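Local structure of putative retaining b-glycosidase (Saccharophagus degradans, 5A95) at residues Pro105-Ser110 with Pro155-Thr160; His142-Leu147 with Leu186-Thr191; Arg200-Trp205 with Ala228-Ala233. The protein hydrolyses beta-glucans of mixed 1,3 and 1,4 linkage, probably by a retaining mechanism, as a member of glycoside hydrolase family 5. The protein carries 1 engineered substitution. One frame throughout, in Å; residues are numbered along the deposited sequence.

Contact 1: Pro105-Ser110 with Pro155-Thr160. With BGC (beta-D-glucopyranose), chain D.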
loop_
_atom_site.group_PDB
_atom_site.type_symbol
_atom_site.label_atom_id
_atom_site.label_comp_id
_atom_site.label_asym_id
_atom_site.label_seq_id
_atom_site.Cartn_x
_atom_site.Cartn_y
_atom_site.Cartn_z
ATOM N N PRO A 105 -19.787 4.489 14.646
ATOM C CA PRO A 105 -18.436 3.931 14.596
ATOM C C PRO A 105 -18.306 3.026 13.384
ATOM O O PRO A 105 -18.601 1.820 13.454
ATOM C CB PRO A 105 -18.335 3.154 15.910
ATOM C CG PRO A 105 -19.720 2.683 16.168
ATOM C CD PRO A 105 -20.640 3.756 15.621
ATOM N N ILE A 106 -17.837 3.597 12.277
ATOM C CA ILE A 106 -17.757 2.905 11.006
ATOM C C ILE A 106 -16.521 2.042 10.986
ATOM O O ILE A 106 -15.403 2.542 10.933
ATOM C CB ILE A 106 -17.793 3.908 9.850
ATOM C CG1 ILE A 106 -19.124 4.671 9.902
ATOM C CG2 ILE A 106 -17.580 3.218 8.501
ATOM C CD1 ILE A 106 -19.143 6.012 9.219
ATOM N N HIS A 107 -16.713 0.733 11.088
ATOM C CA HIS A 107 -15.591 -0.181 11.142
ATOM C C HIS A 107 -15.078 -0.468 9.733
ATOM O O HIS A 107 -15.860 -0.811 8.856
ATOM C CB HIS A 107 -15.986 -1.491 11.807
ATOM C CG HIS A 107 -16.153 -1.381 13.285
ATOM N ND1 HIS A 107 -16.957 -0.443 13.889
ATOM C CD2 HIS A 107 -15.606 -2.105 14.290
ATOM C CE1 HIS A 107 -16.917 -0.617 15.202
ATOM N NE2 HIS A 107 -16.097 -1.619 15.469
ATOM N N PRO A 108 -13.757 -0.410 9.514
ATOM C CA PRO A 108 -13.273 -0.655 8.151
ATOM C C PRO A 108 -13.699 -2.004 7.566
ATOM O O PRO A 108 -13.958 -2.109 6.369
ATOM C CB PRO A 108 -11.737 -0.562 8.314
ATOM C CG PRO A 108 -11.562 0.469 9.400
ATOM C CD PRO A 108 -12.699 0.146 10.375
ATOM N N VAL A 109 -13.739 -3.056 8.387
ATOM C CA VAL A 109 -14.118 -4.371 7.847
ATOM C C VAL A 109 -15.555 -4.331 7.313
ATOM O O VAL A 109 -15.884 -5.031 6.369
ATOM C CB VAL A 109 -13.937 -5.481 8.905
ATOM C CG1 VAL A 109 -14.933 -5.349 10.039
ATOM C CG2 VAL A 109 -13.985 -6.882 8.270
ATOM N N SER A 110 -16.406 -3.545 7.951
ATOM C CA SER A 110 -17.825 -3.387 7.579
ATOM C C SER A 110 -17.989 -2.507 6.333
ATOM O O SER A 110 -18.821 -2.801 5.464
ATOM C CB SER A 110 -18.579 -2.801 8.772
ATOM O OG SER A 110 -19.959 -2.799 8.530
ATOM N N PRO A 155 -8.175 -7.508 13.289
ATOM C CA PRO A 155 -8.549 -7.363 11.863
ATOM C C PRO A 155 -9.835 -6.597 11.551
ATOM O O PRO A 155 -9.971 -6.028 10.470
ATOM C CB PRO A 155 -8.587 -8.811 11.354
ATOM C CG PRO A 155 -7.729 -9.582 12.308
ATOM C CD PRO A 155 -7.839 -8.903 13.638
ATOM N N MET A 156 -10.762 -6.499 12.499
ATOM C CA MET A 156 -11.970 -5.732 12.218
ATOM C C MET A 156 -11.660 -4.238 11.991
ATOM O O MET A 156 -12.454 -3.517 11.353
ATOM C CB MET A 156 -13.030 -5.905 13.301
ATOM C CG MET A 156 -12.680 -5.309 14.662
ATOM S SD MET A 156 -14.044 -5.482 15.850
ATOM C CE MET A 156 -13.878 -7.191 16.285
ATOM N N TYR A 157 -10.505 -3.803 12.494
ATOM C CA TYR A 157 -10.051 -2.457 12.388
ATOM C C TYR A 157 -9.065 -2.222 11.247
ATOM O O TYR A 157 -8.597 -1.100 11.028
ATOM C CB TYR A 157 -9.375 -2.056 13.702
ATOM C CG TYR A 157 -10.263 -2.293 14.901
ATOM C CD1 TYR A 157 -11.537 -1.738 14.987
ATOM C CD2 TYR A 157 -9.827 -3.068 15.946
ATOM C CE1 TYR A 157 -12.355 -2.011 16.087
ATOM C CE2 TYR A 157 -10.620 -3.327 17.055
ATOM C CZ TYR A 157 -11.896 -2.805 17.124
ATOM O OH TYR A 157 -12.706 -3.073 18.208
ATOM N N ASP A 158 -8.707 -3.269 10.518
ATOM C CA ASP A 158 -7.635 -3.194 9.532
ATOM C C ASP A 158 -7.979 -2.233 8.404
ATOM O O ASP A 158 -9.072 -2.264 7.862
ATOM C CB ASP A 158 -7.375 -4.587 8.935
ATOM C CG ASP A 158 -6.142 -4.631 8.059
ATOM O OD1 ASP A 158 -5.099 -4.200 8.524
ATOM O OD2 ASP A 158 -6.179 -5.120 6.937
ATOM N N THR A 159 -7.005 -1.388 8.063
ATOM C CA THR A 159 -7.170 -0.423 7.017
ATOM C C THR A 159 -5.805 -0.059 6.456
ATOM O O THR A 159 -4.776 -0.628 6.852
ATOM C CB THR A 159 -8.004 0.812 7.494
ATOM O OG1 THR A 159 -8.296 1.678 6.379
ATOM C CG2 THR A 159 -7.319 1.614 8.601
ATOM N N THR A 160 -5.798 0.848 5.501
ATOM C CA THR A 160 -4.572 1.379 4.919
ATOM C C THR A 160 -4.709 2.892 4.864
ATOM O O THR A 160 -5.808 3.445 4.978
ATOM C CB THR A 160 -4.348 0.873 3.484
ATOM O OG1 THR A 160 -5.433 1.313 2.651
ATOM C CG2 THR A 160 -4.214 -0.632 3.429
HETATM C C2 BGC D . -17.000 -3.911 22.362
HETATM C C3 BGC D . -17.007 -5.239 21.626
HETATM C C4 BGC D . -17.137 -5.033 20.133
HETATM C C5 BGC D . -16.089 -4.041 19.629
HETATM C C6 BGC D . -16.303 -3.613 18.200
HETATM C C1 BGC D . -15.875 -3.078 21.772
HETATM O O2 BGC D . -16.788 -4.190 23.745
HETATM O O3 BGC D . -18.129 -6.004 22.083
HETATM O O4 BGC D . -16.935 -6.281 19.477
HETATM O O5 BGC D . -16.143 -2.855 20.400
HETATM O O6 BGC D . -15.302 -2.671 17.829
#

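Contact 2: His142-Leu147 with Leu186-Thr191. With BGC (beta-D-glucopyranose), chain B.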
loop_
_atom_site.group_PDB
_atom_site.type_symbol
_atom_site.label_atom_id
_atom_site.label_comp_id
_atom_site.label_asym_id
_atom_site.label_seq_id
_atom_site.Cartn_x
_atom_site.Cartn_y
_atom_site.Cartn_z
ATOM N N HIS A 142 -13.588 4.023 12.476
ATOM C CA HIS A 142 -13.411 3.324 13.742
ATOM C C HIS A 142 -12.360 2.222 13.622
ATOM O O HIS A 142 -12.661 1.029 13.525
ATOM C CB HIS A 142 -14.738 2.794 14.250
ATOM C CG HIS A 142 -14.718 2.426 15.684
ATOM N ND1 HIS A 142 -14.956 3.331 16.683
ATOM C CD2 HIS A 142 -14.454 1.249 16.296
ATOM C CE1 HIS A 142 -14.874 2.720 17.847
ATOM N NE2 HIS A 142 -14.571 1.455 17.641
ATOM N N SER A 143 -11.112 2.652 13.665
ATOM C CA SER A 143 -9.978 1.776 13.719
ATOM C C SER A 143 -9.240 1.990 15.044
ATOM O O SER A 143 -9.452 2.970 15.763
ATOM C CB SER A 143 -9.077 2.012 12.506
ATOM O OG SER A 143 -7.952 1.140 12.515
ATOM N N ILE A 144 -8.393 1.023 15.383
ATOM C CA ILE A 144 -7.611 0.991 16.615
ATOM C C ILE A 144 -6.240 0.483 16.219
ATOM O O ILE A 144 -6.121 -0.675 15.768
ATOM C CB ILE A 144 -8.219 0.055 17.685
ATOM C CG1 ILE A 144 -9.670 0.418 17.986
ATOM C CG2 ILE A 144 -7.357 0.122 18.944
ATOM C CD1 ILE A 144 -10.311 -0.408 19.072
ATOM N N GLY A 145 -5.216 1.325 16.336
ATOM C CA GLY A 145 -3.884 0.946 15.958
ATOM C C GLY A 145 -3.086 2.119 15.435
ATOM O O GLY A 145 -3.359 3.279 15.809
ATOM N N TYR A 146 -2.117 1.837 14.572
ATOM C CA TYR A 146 -1.155 2.840 14.145
ATOM C C TYR A 146 -1.184 2.941 12.638
ATOM O O TYR A 146 -0.591 2.127 11.910
ATOM C CB TYR A 146 0.271 2.510 14.674
ATOM C CG TYR A 146 1.180 3.703 14.697
ATOM C CD1 TYR A 146 0.814 4.837 15.408
ATOM C CD2 TYR A 146 2.353 3.737 13.974
ATOM C CE1 TYR A 146 1.592 5.967 15.425
ATOM C CE2 TYR A 146 3.155 4.872 13.996
ATOM C CZ TYR A 146 2.756 5.986 14.716
ATOM O OH TYR A 146 3.491 7.156 14.768
ATOM N N LEU A 147 -1.895 3.960 12.169
ATOM C CA LEU A 147 -2.107 4.115 10.752
ATOM C C LEU A 147 -0.803 4.266 9.950
ATOM O O LEU A 147 -0.683 3.711 8.864
ATOM C CB LEU A 147 -3.102 5.253 10.479
ATOM C CG LEU A 147 -3.489 5.492 9.039
ATOM C CD1 LEU A 147 -4.135 4.265 8.412
ATOM C CD2 LEU A 147 -4.419 6.685 8.942
ATOM N N LEU A 186 -11.324 11.406 12.554
ATOM C CA LEU A 186 -10.443 10.900 11.515
ATOM C C LEU A 186 -9.946 9.470 11.732
ATOM O O LEU A 186 -9.801 8.726 10.765
ATOM C CB LEU A 186 -9.233 11.822 11.359
ATOM C CG LEU A 186 -9.568 13.295 11.049
ATOM C CD1 LEU A 186 -8.270 14.085 10.841
ATOM C CD2 LEU A 186 -10.495 13.434 9.859
ATOM N N PHE A 187 -9.671 9.122 12.994
ATOM C CA PHE A 187 -9.124 7.803 13.329
ATOM C C PHE A 187 -9.389 7.564 14.809
ATOM O O PHE A 187 -8.704 8.120 15.669
ATOM C CB PHE A 187 -7.633 7.722 13.021
ATOM C CG PHE A 187 -7.084 6.325 13.138
ATOM C CD1 PHE A 187 -6.726 5.809 14.368
ATOM C CD2 PHE A 187 -6.899 5.540 12.014
ATOM C CE1 PHE A 187 -6.223 4.509 14.467
ATOM C CE2 PHE A 187 -6.414 4.266 12.108
ATOM C CZ PHE A 187 -6.079 3.747 13.331
ATOM N N ASN A 188 -10.375 6.711 15.104
ATOM C CA ASN A 188 -10.886 6.486 16.458
ATOM C C ASN A 188 -9.811 6.447 17.557
ATOM O O ASN A 188 -9.770 7.288 18.460
ATOM C CB ASN A 188 -11.712 5.215 16.416
ATOM C CG ASN A 188 -12.085 4.658 17.771
ATOM O OD1 ASN A 188 -12.656 5.317 18.621
ATOM N ND2 ASN A 188 -11.784 3.369 17.952
ATOM N N GLU A 189 -8.955 5.422 17.536
ATOM C CA GLU A 189 -8.036 5.171 18.651
ATOM C C GLU A 189 -6.623 4.877 18.197
ATOM O O GLU A 189 -6.250 3.694 17.986
ATOM C CB GLU A 189 -8.562 4.077 19.590
ATOM C CG GLU A 189 -9.626 4.614 20.536
ATOM C CD GLU A 189 -10.177 3.613 21.510
ATOM O OE1 GLU A 189 -10.063 2.412 21.247
ATOM O OE2 GLU A 189 -10.777 4.053 22.510
ATOM N N PRO A 190 -5.798 5.931 18.114
ATOM C CA PRO A 190 -4.383 5.717 17.870
ATOM C C PRO A 190 -3.748 4.960 19.038
ATOM O O PRO A 190 -3.917 5.334 20.195
ATOM C CB PRO A 190 -3.836 7.132 17.772
ATOM C CG PRO A 190 -5.029 7.952 17.360
ATOM C CD PRO A 190 -6.124 7.360 18.183
ATOM N N THR A 191 -2.987 3.911 18.693
ATOM C CA THR A 191 -2.215 3.159 19.660
ATOM C C THR A 191 -1.167 2.333 18.945
ATOM O O THR A 191 -1.416 1.845 17.831
ATOM C CB THR A 191 -3.065 2.237 20.568
ATOM O OG1 THR A 191 -2.175 1.533 21.442
ATOM C CG2 THR A 191 -3.886 1.229 19.766
HETATM C C2 BGC B . -12.945 0.457 21.403
HETATM C C3 BGC B . -14.354 -0.120 21.277
HETATM C C4 BGC B . -14.557 -1.201 22.345
HETATM C C5 BGC B . -14.252 -0.632 23.717
HETATM C C6 BGC B . -14.457 -1.640 24.822
HETATM C C1 BGC B . -12.519 0.757 22.837
HETATM O O1 BGC B . -11.123 0.809 22.994
HETATM O O2 BGC B . -12.820 1.649 20.542
HETATM O O3 BGC B . -14.519 -0.582 19.899
HETATM O O4 BGC B . -15.860 -1.801 22.383
HETATM O O5 BGC B . -12.871 -0.287 23.713
HETATM O O6 BGC B . -13.942 -1.016 25.999
#

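Contact 3: Arg200-Trp205 with Ala228-Ala233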
loop_
_atom_site.group_PDB
_atom_site.type_symbol
_atom_site.label_atom_id
_atom_site.label_comp_id
_atom_site.label_asym_id
_atom_site.label_seq_id
_atom_site.Cartn_x
_atom_site.Cartn_y
_atom_site.Cartn_z
ATOM N N ARG A 200 5.529 4.781 18.202
ATOM C CA ARG A 200 4.642 5.922 18.283
ATOM C C ARG A 200 5.473 7.187 18.152
ATOM O O ARG A 200 6.506 7.321 18.790
ATOM C CB ARG A 200 3.772 5.888 19.539
ATOM C CG ARG A 200 4.406 6.402 20.797
ATOM C CD ARG A 200 3.461 6.318 21.989
ATOM N NE ARG A 200 3.201 4.940 22.400
ATOM C CZ ARG A 200 4.022 4.210 23.141
ATOM N NH1 ARG A 200 5.211 4.677 23.544
ATOM N NH2 ARG A 200 3.642 3.005 23.480
ATOM N N ASN A 201 4.990 8.104 17.328
ATOM C CA ASN A 201 5.740 9.323 17.026
ATOM C C ASN A 201 4.762 10.449 16.734
ATOM O O ASN A 201 4.035 10.396 15.742
ATOM C CB ASN A 201 6.659 9.110 15.838
ATOM C CG ASN A 201 7.547 10.317 15.578
ATOM O OD1 ASN A 201 7.252 11.147 14.727
ATOM N ND2 ASN A 201 8.623 10.444 16.361
ATOM N N TRP A 202 4.728 11.442 17.616
ATOM C CA TRP A 202 3.771 12.528 17.434
ATOM C C TRP A 202 3.965 13.263 16.120
ATOM O O TRP A 202 2.986 13.559 15.432
ATOM C CB TRP A 202 3.816 13.511 18.629
ATOM C CG TRP A 202 2.829 14.621 18.451
ATOM C CD1 TRP A 202 3.095 15.900 18.141
ATOM C CD2 TRP A 202 1.409 14.494 18.496
ATOM N NE1 TRP A 202 1.933 16.599 17.989
ATOM C CE2 TRP A 202 0.878 15.771 18.222
ATOM C CE3 TRP A 202 0.532 13.450 18.788
ATOM C CZ2 TRP A 202 -0.472 16.013 18.174
ATOM C CZ3 TRP A 202 -0.818 13.707 18.760
ATOM C CH2 TRP A 202 -1.308 14.974 18.472
ATOM N N ALA A 203 5.200 13.586 15.759
ATOM C CA ALA A 203 5.364 14.349 14.542
ATOM C C ALA A 203 4.786 13.637 13.318
ATOM O O ALA A 203 4.131 14.241 12.476
ATOM C CB ALA A 203 6.839 14.706 14.328
ATOM N N GLU A 204 5.030 12.340 13.231
ATOM C CA GLU A 204 4.493 11.531 12.148
ATOM C C GLU A 204 2.959 11.532 12.139
ATOM O O GLU A 204 2.316 11.709 11.111
ATOM C CB GLU A 204 5.039 10.118 12.302
ATOM C CG GLU A 204 4.546 9.088 11.310
ATOM C CD GLU A 204 5.228 7.759 11.514
ATOM O OE1 GLU A 204 5.165 7.234 12.641
ATOM O OE2 GLU A 204 5.756 7.203 10.517
ATOM N N TRP A 205 2.391 11.379 13.314
ATOM C CA TRP A 205 0.939 11.309 13.440
ATOM C C TRP A 205 0.280 12.653 13.157
ATOM O O TRP A 205 -0.716 12.728 12.438
ATOM C CB TRP A 205 0.551 10.729 14.805
ATOM C CG TRP A 205 -0.904 10.551 15.021
ATOM C CD1 TRP A 205 -1.632 11.026 16.071
ATOM C CD2 TRP A 205 -1.822 9.801 14.221
ATOM N NE1 TRP A 205 -2.944 10.666 15.956
ATOM C CE2 TRP A 205 -3.091 9.906 14.829
ATOM C CE3 TRP A 205 -1.721 9.102 13.023
ATOM C CZ2 TRP A 205 -4.221 9.349 14.267
ATOM C CZ3 TRP A 205 -2.847 8.571 12.462
ATOM C CH2 TRP A 205 -4.090 8.700 13.083
ATOM N N ALA A 228 -7.208 12.733 17.491
ATOM C CA ALA A 228 -6.909 11.979 18.697
ATOM C C ALA A 228 -5.401 11.783 18.895
ATOM O O ALA A 228 -4.624 11.731 17.938
ATOM C CB ALA A 228 -7.527 10.599 18.629
ATOM N N GLY A 229 -5.028 11.670 20.160
ATOM C CA GLY A 229 -3.689 11.298 20.550
ATOM C C GLY A 229 -3.533 9.807 20.833
ATOM O O GLY A 229 -4.417 8.984 20.585
ATOM N N PHE A 230 -2.356 9.477 21.340
ATOM C CA PHE A 230 -1.953 8.095 21.612
ATOM C C PHE A 230 -2.583 7.546 22.883
ATOM O O PHE A 230 -3.432 8.175 23.538
ATOM C CB PHE A 230 -0.414 7.991 21.648
ATOM C CG PHE A 230 0.282 8.477 20.388
ATOM C CD1 PHE A 230 -0.246 8.248 19.138
ATOM C CD2 PHE A 230 1.500 9.122 20.474
ATOM C CE1 PHE A 230 0.411 8.659 17.984
ATOM C CE2 PHE A 230 2.155 9.530 19.335
ATOM C CZ PHE A 230 1.612 9.307 18.113
ATOM N N ASN A 231 -2.211 6.296 23.199
ATOM C CA ASN A 231 -2.792 5.559 24.313
ATOM C C ASN A 231 -4.304 5.436 24.157
ATOM O O ASN A 231 -5.060 5.626 25.101
ATOM C CB ASN A 231 -2.422 6.207 25.665
ATOM C CG ASN A 231 -2.747 5.319 26.857
ATOM O OD1 ASN A 231 -2.999 4.123 26.718
ATOM N ND2 ASN A 231 -2.838 5.928 28.030
ATOM N N TRP A 232 -4.722 5.034 22.964
ATOM C CA TRP A 232 -6.127 4.850 22.629
ATOM C C TRP A 232 -6.926 6.151 22.805
ATOM O O TRP A 232 -7.942 6.201 23.516
ATOM C CB TRP A 232 -6.768 3.712 23.421
ATOM C CG TRP A 232 -6.284 2.316 23.105
ATOM C CD1 TRP A 232 -6.944 1.418 22.317
ATOM C CD2 TRP A 232 -5.125 1.652 23.595
ATOM N NE1 TRP A 232 -6.263 0.220 22.284
ATOM C CE2 TRP A 232 -5.152 0.326 23.070
ATOM C CE3 TRP A 232 -4.097 2.011 24.458
ATOM C CZ2 TRP A 232 -4.150 -0.604 23.329
ATOM C CZ3 TRP A 232 -3.099 1.078 24.707
ATOM C CH2 TRP A 232 -3.134 -0.211 24.154
ATOM N N ALA A 233 -6.459 7.211 22.144
ATOM C CA ALA A 233 -7.125 8.510 22.170
ATOM C C ALA A 233 -7.258 9.025 23.590
ATOM O O ALA A 233 -8.268 9.581 23.963
ATOM C CB ALA A 233 -8.503 8.448 21.479
#

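Contact 1: Pro105-Ser110 with Pro155-Thr160
V109 and M156 bring the two backbones nearest, with CA of V109 and CA of M156 5.1 Å apart. V109 N donates to M156 O at 3.3 Å. This is the one hydrogen bond between the segments. They belong to the (beta/alpha)8 barrel of family 5. Residues 105-110 run from the end of strand 101-106 into helix 108-114, with H107 at the N-cap position. Residues 155-160 start with a 3-10 turn and lead to helix 161-174. The contact thus joins two neighbouring beta-alpha loops at the glycan pocket.

P108 lies against the carbonyl groups of the 155-160 loop, and its CB comes within 3.2 Å of D158 O. V109 CG1 sits between its own backbone N and carbonyl carbon (chi1 68°), and there it packs on M156 CB at 3.8 Å. The second subunit covers this flank: its W31 packs on V109 and its W32 on M156. K162 of the second subunit also forms a salt bridge with D158 OD2.

H107 and Y157 point the same way, side by side. Their planes are 35° apart, and H107 CD2 meets Y157 CE1 at 3.7 Å. M156 CG lies over the centre of one Y157 ring face. Further along the M156 side chain, which bends at chi3, SD reaches the edge of the H107 ring. H107 ND1 donates to P105 O at 2.8 Å, almost in the ring plane, which fixes the turn of the imidazole. Its other nitrogen faces the glucose of chain D. The sugar's O6 is gripped twice, by H107 NE2 at 2.7 Å and by Y157 OH at 2.7 Å.

Contact 2: His142-Leu147 with Leu186-Thr191
I144 and G145 pair in parallel with E189 and P190, and backbone hydrogen bonds hold the ladder. E189 N donates to S143 O at 3.1 Å, and G145 N to E189 O at 3.1 Å. T191 N donates to G145 O at 3.0 Å. S143 O accepts a second hydrogen bond, from N188 ND2 at 3.2 Å, out of the carbonyl plane. G145 has backbone angles that would press a CB against the preceding carbonyl oxygen.

The flat polar groups stack. The N188 amide lies over one face of the H142 ring, planes 20° apart, with ND2 toward the rim. R103 holds N188 OD1, and D140 holds H142 ND1.

Three side chains bind the glucose of chain B. H142 NE2 donates to O3 of the sugar at 3.0 Å, nearly straight (170°). N188 ND2 donates to sugar O2, and sugar O1 donates to E189 OE1 at 2.6 Å. N188-E189-P190 matches the Asn-Glu-Pro motif of family 5, consistent with E189 as the acid/base. Replacing H142 by an alanine is likely to cost sugar O3 this donor, D140 this partner and the N188 amide the ring stacked on it.

Apolar packing centres on F187. Its CG is anti to the backbone N (chi1 -171°), which carries the ring against the 142-147 backbone. F187 CE2 touches L147 CB at 3.8 Å and also meets S143 CB.

Around this pair, Y152 of strand 151-152 covers S143, F187 and L147, W232 of helix 230-233 packs on I144, E189 and T191, and helix 202-219 meets L147 and P190.

Contact 3: Arg200-Trp205 with Ala228-Ala233
F230 is the wedge between the segments, its ring held on both faces by 200-205. R200 comes over one face. Its CB stands 4.1 Å from the F230 ring centroid, a CH-pi contact 16° off the normal. The R200 chain then runs on across the ring, and CD reaches F230 CD2 at 3.7 Å. On the opposite face, W202 turns an edge toward F230. The pair is T-shaped, planes at 76°, with the centroids of the W202 six-membered ring and the F230 ring 6.0 Å apart. The backbone of N201 and W202 lies at the far edge of the F230 ring, where CZ is 3.6 Å from N201 O.

W202, W205 and F230 form an aromatic cluster. It joins the start of helix 202-219 to the loop after strand 224-227, the next strand of the barrel. N201 is the N-cap of that helix, and its OD1 accepts from E204 N at 2.9 Å in the carbonyl plane.

W205 and F230 run past one another in opposing senses, their planes oblique, and W205 CD1 touches F230 CE1 at 3.7 Å. With chi1 at -177° the W205 indole swings away from its own backbone N and toward A228. There W205 NE1 donates to A228 O at 2.8 Å, with the oxygen in the ring plane. W202 NE1 instead binds A242 O. P190 packs on W205, A228 and F230.

Overall arrangement
All three contacts lie in one (beta/alpha)8 barrel. Contacts 1 and 2 have centres about 10 Å apart and lie on neighbouring strands of one sheet, 101-106 and 136-144. Their segments alternate along the chain. Hydrogen bonds between I106 O and H142 N and between Y157 O and S143 OG tie them together, and the H107 and H142 rings stack. Contact 3 follows both in the chain, its centre about 9 Å from that of contact 2 and about 19 Å from that of contact 1. Hydrogen bonds from Y146 OH to E204 OE1 and between P190 O and W232 N link it to contact 2. Contacts 1 and 2 both bind glucose, whereas contact 3 is packing farther from the sugars.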